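Local coordinates for protein carbamate kinase (Aeropyrum pernix, PDB 2E9Y) that probably acts as a carbamate kinase, moving a phosphoryl group between carbamoyl phosphate and ADP, at residues A[231-236]-A[303-308]. Residues are numbered along the deposited sequence; the frame is centred on the assembly and turned at random. Where two conformers were deposited one is given.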
ATOM      1  N   LEU A 231     -22.313  -9.506  10.920  1.00 21.81           N
ATOM      2  CA  LEU A 231     -22.032  -8.798  12.159  1.00 19.97           C
ATOM      3  C   LEU A 231     -20.974  -7.717  12.008  1.00 20.75           C
ATOM      4  O   LEU A 231     -20.037  -7.866  11.228  1.00 20.64           O
ATOM      5  CB  LEU A 231     -21.564  -9.797  13.223  1.00 21.23           C
ATOM      6  CG  LEU A 231     -21.119  -9.279  14.597  1.00 23.66           C
ATOM      7  CD1 LEU A 231     -22.303  -8.665  15.327  1.00 24.33           C
ATOM      8  CD2 LEU A 231     -20.542 -10.424  15.417  1.00 23.99           C
ATOM      9  N   LEU A 232     -21.153  -6.625  12.745  1.00 19.50           N
ATOM     10  CA  LEU A 232     -20.184  -5.535  12.766  1.00 20.40           C
ATOM     11  C   LEU A 232     -19.599  -5.592  14.168  1.00 21.34           C
ATOM     12  O   LEU A 232     -20.332  -5.574  15.162  1.00 20.17           O
ATOM     13  CB  LEU A 232     -20.847  -4.166  12.543  1.00 19.27           C
ATOM     14  CG  LEU A 232     -19.949  -2.952  12.844  1.00 20.69           C
ATOM     15  CD1 LEU A 232     -18.744  -2.941  11.899  1.00 17.46           C
ATOM     16  CD2 LEU A 232     -20.739  -1.664  12.700  1.00 19.85           C
ATOM     17  N   VAL A 233     -18.279  -5.685  14.244  1.00 20.12           N
ATOM     18  CA  VAL A 233     -17.593  -5.753  15.524  1.00 20.11           C
ATOM     19  C   VAL A 233     -16.603  -4.602  15.641  1.00 20.51           C
ATOM     20  O   VAL A 233     -15.806  -4.372  14.732  1.00 20.72           O
ATOM     21  CB  VAL A 233     -16.800  -7.073  15.657  1.00 20.96           C
ATOM     22  CG1 VAL A 233     -16.084  -7.124  17.005  1.00 20.22           C
ATOM     23  CG2 VAL A 233     -17.735  -8.263  15.495  1.00 21.79           C
ATOM     24  N   ILE A 234     -16.665  -3.872  16.747  1.00 20.03           N
ATOM     25  CA  ILE A 234     -15.726  -2.783  16.976  1.00 21.69           C
ATOM     26  C   ILE A 234     -14.907  -3.149  18.207  1.00 21.43           C
ATOM     27  O   ILE A 234     -15.440  -3.235  19.312  1.00 22.33           O
ATOM     28  CB  ILE A 234     -16.438  -1.443  17.223  1.00 20.90           C
ATOM     29  CG1 ILE A 234     -17.256  -1.055  15.987  1.00 21.14           C
ATOM     30  CG2 ILE A 234     -15.405  -0.360  17.503  1.00 19.97           C
ATOM     31  CD1 ILE A 234     -18.028   0.230  16.143  1.00 23.33           C
ATOM     32  N   LEU A 235     -13.614  -3.377  18.011  1.00 21.19           N
ATOM     33  CA  LEU A 235     -12.739  -3.750  19.116  1.00 22.37           C
ATOM     34  C   LEU A 235     -11.909  -2.561  19.572  1.00 25.09           C
ATOM     35  O   LEU A 235     -11.112  -2.015  18.806  1.00 24.16           O
ATOM     36  CB  LEU A 235     -11.823  -4.902  18.700  1.00 21.34           C
ATOM     37  CG  LEU A 235     -12.521  -6.215  18.327  1.00 22.82           C
ATOM     38  CD1 LEU A 235     -11.480  -7.249  17.932  1.00 23.68           C
ATOM     39  CD2 LEU A 235     -13.347  -6.725  19.510  1.00 22.90           C
ATOM     40  N   THR A 236     -12.101  -2.164  20.825  1.00 26.10           N
ATOM     41  CA  THR A 236     -11.386  -1.024  21.378  1.00 27.63           C
ATOM     42  C   THR A 236     -10.597  -1.424  22.626  1.00 28.28           C
ATOM     43  O   THR A 236     -10.289  -2.603  22.819  1.00 26.53           O
ATOM     44  CB  THR A 236     -12.380   0.114  21.699  1.00 28.66           C
ATOM     45  OG1 THR A 236     -11.670   1.261  22.182  1.00 31.71           O
ATOM     46  CG2 THR A 236     -13.397  -0.345  22.730  1.00 28.64           C
ATOM     47  N   GLN A 303     -14.965 -13.738  22.821  1.00 33.29           N
ATOM     48  CA  GLN A 303     -16.292 -13.738  23.432  1.00 32.77           C
ATOM     49  C   GLN A 303     -17.177 -12.686  22.778  1.00 31.92           C
ATOM     50  O   GLN A 303     -18.372 -12.912  22.573  1.00 31.15           O
ATOM     51  CB  GLN A 303     -16.196 -13.456  24.934  1.00 34.56           C
ATOM     52  CG  GLN A 303     -15.486 -14.546  25.723  0.50 35.38           C
ATOM     53  CD  GLN A 303     -16.200 -15.884  25.637  0.50 36.04           C
ATOM     54  OE1 GLN A 303     -17.337 -16.026  26.088  0.50 37.00           O
ATOM     55  NE2 GLN A 303     -15.535 -16.873  25.049  0.50 37.35           N
ATOM     56  N   VAL A 304     -16.588 -11.538  22.449  1.00 30.23           N
ATOM     57  CA  VAL A 304     -17.342 -10.451  21.811  1.00 27.73           C
ATOM     58  C   VAL A 304     -18.068 -10.910  20.546  1.00 27.77           C
ATOM     59  O   VAL A 304     -19.219 -10.568  20.304  1.00 27.09           O
ATOM     60  CB  VAL A 304     -16.400  -9.280  21.474  1.00 26.44           C
ATOM     61  CG1 VAL A 304     -17.158  -8.247  20.637  1.00 23.16           C
ATOM     62  CG2 VAL A 304     -15.903  -8.611  22.742  1.00 25.70           C
ATOM     63  N   LEU A 305     -17.333 -11.677  19.708  1.00 27.78           N
ATOM     64  CA  LEU A 305     -17.853 -12.218  18.454  1.00 30.64           C
ATOM     65  C   LEU A 305     -19.062 -13.140  18.689  1.00 32.02           C
ATOM     66  O   LEU A 305     -19.981 -13.228  17.887  1.00 32.82           O
ATOM     67  CB  LEU A 305     -16.729 -12.988  17.757  1.00 30.50           C
ATOM     68  CG  LEU A 305     -15.923 -12.104  16.800  1.00 30.47           C
ATOM     69  CD1 LEU A 305     -16.685 -11.792  15.511  1.00 28.92           C
ATOM     70  CD2 LEU A 305     -15.548 -10.754  17.413  1.00 30.12           C
ATOM     71  N   SER A 306     -19.007 -13.862  19.828  1.00 34.08           N
ATOM     72  CA  SER A 306     -20.114 -14.753  20.198  1.00 35.24           C
ATOM     73  C   SER A 306     -21.280 -14.003  20.869  1.00 36.42           C
ATOM     74  O   SER A 306     -22.296 -14.582  21.253  1.00 36.76           O
ATOM     75  CB  SER A 306     -19.558 -15.814  21.154  1.00 35.53           C
ATOM     76  OG  SER A 306     -18.564 -16.596  20.487  1.00 37.89           O
ATOM     77  N   LEU A 307     -21.082 -12.675  21.030  1.00 36.06           N
ATOM     78  CA  LEU A 307     -22.063 -11.825  21.689  1.00 36.45           C
ATOM     79  C   LEU A 307     -22.144 -12.124  23.182  1.00 36.92           C
ATOM     80  O   LEU A 307     -23.163 -11.909  23.827  1.00 37.03           O
ATOM     81  CB  LEU A 307     -23.421 -12.009  21.008  1.00 35.63           C
ATOM     82  CG  LEU A 307     -23.373 -11.621  19.526  1.00 35.95           C
ATOM     83  CD1 LEU A 307     -24.757 -11.626  18.882  1.00 34.57           C
ATOM     84  CD2 LEU A 307     -22.796 -10.223  19.285  1.00 33.94           C
ATOM     85  N   GLN A 308     -21.052 -12.678  23.739  1.00 37.69           N
ATOM     86  CA  GLN A 308     -21.044 -13.020  25.158  1.00 37.96           C
ATOM     87  C   GLN A 308     -20.231 -12.019  25.989  1.00 37.35           C
ATOM     88  O   GLN A 308     -20.073 -12.141  27.190  1.00 37.30           O
ATOM     89  CB  GLN A 308     -20.443 -14.414  25.310  1.00 40.12           C
ATOM     90  CG  GLN A 308     -21.221 -15.484  24.546  1.00 43.99           C
ATOM     91  CD  GLN A 308     -22.669 -15.469  24.979  1.00 46.00           C
ATOM     92  OE1 GLN A 308     -23.018 -15.597  26.142  1.00 47.75           O
ATOM     93  NE2 GLN A 308     -23.540 -15.350  23.957  1.00 47.97           N
TER
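Leu231, Val233 and Leu235 project from one face of strand 231-236 and meet the last turn of the short helix 301-305 and the turn after it, almost wholly through aliphatic carbon. Val233 sits at the middle of the interface. Its CG1, anti to the backbone N, touches CD2 of Leu305 at 3.7 Å and also reaches CG1 of Val304 at 4.0 Å. The other branch, CG2, packs against CD1 of Leu305 at 3.7 Å. The leucine fork crosses the valine at about a right angle, each methyl set against a valine branch, with chi1 of -91°, well off the staggered value. An alanine here in place of Val233 would lose both methyl branches and would probably loosen the grip on Leu305 and Val304. Toward the start of the strand, Leu231 crosses Leu305 obliquely, CD2 to CD1 at 4.1 Å; the same CD2 lies 3.8 Å from the carbonyl O of Leu305, and Leu231 CD1 comes within 4.3 Å of CD2 of Leu307. Leu235 adds a looser touch of CD2 on Val304 CG1.

Backbone bonds shape the helix end: Leu307, at positive phi, closes a Schellman motif, with Gln308 N on Gln303 O at 2.9 Å and Leu307 N on Val304 O. Trp47 also packs on Leu231 and Leu305, while Val294 of the neighbouring parallel strand touches Val233, Val304 and Leu307. With no hydrogen bond joining the two segments, the helix probably owes its seat on the central sheet of the amino acid kinase fold to shape fit and exclusion of water.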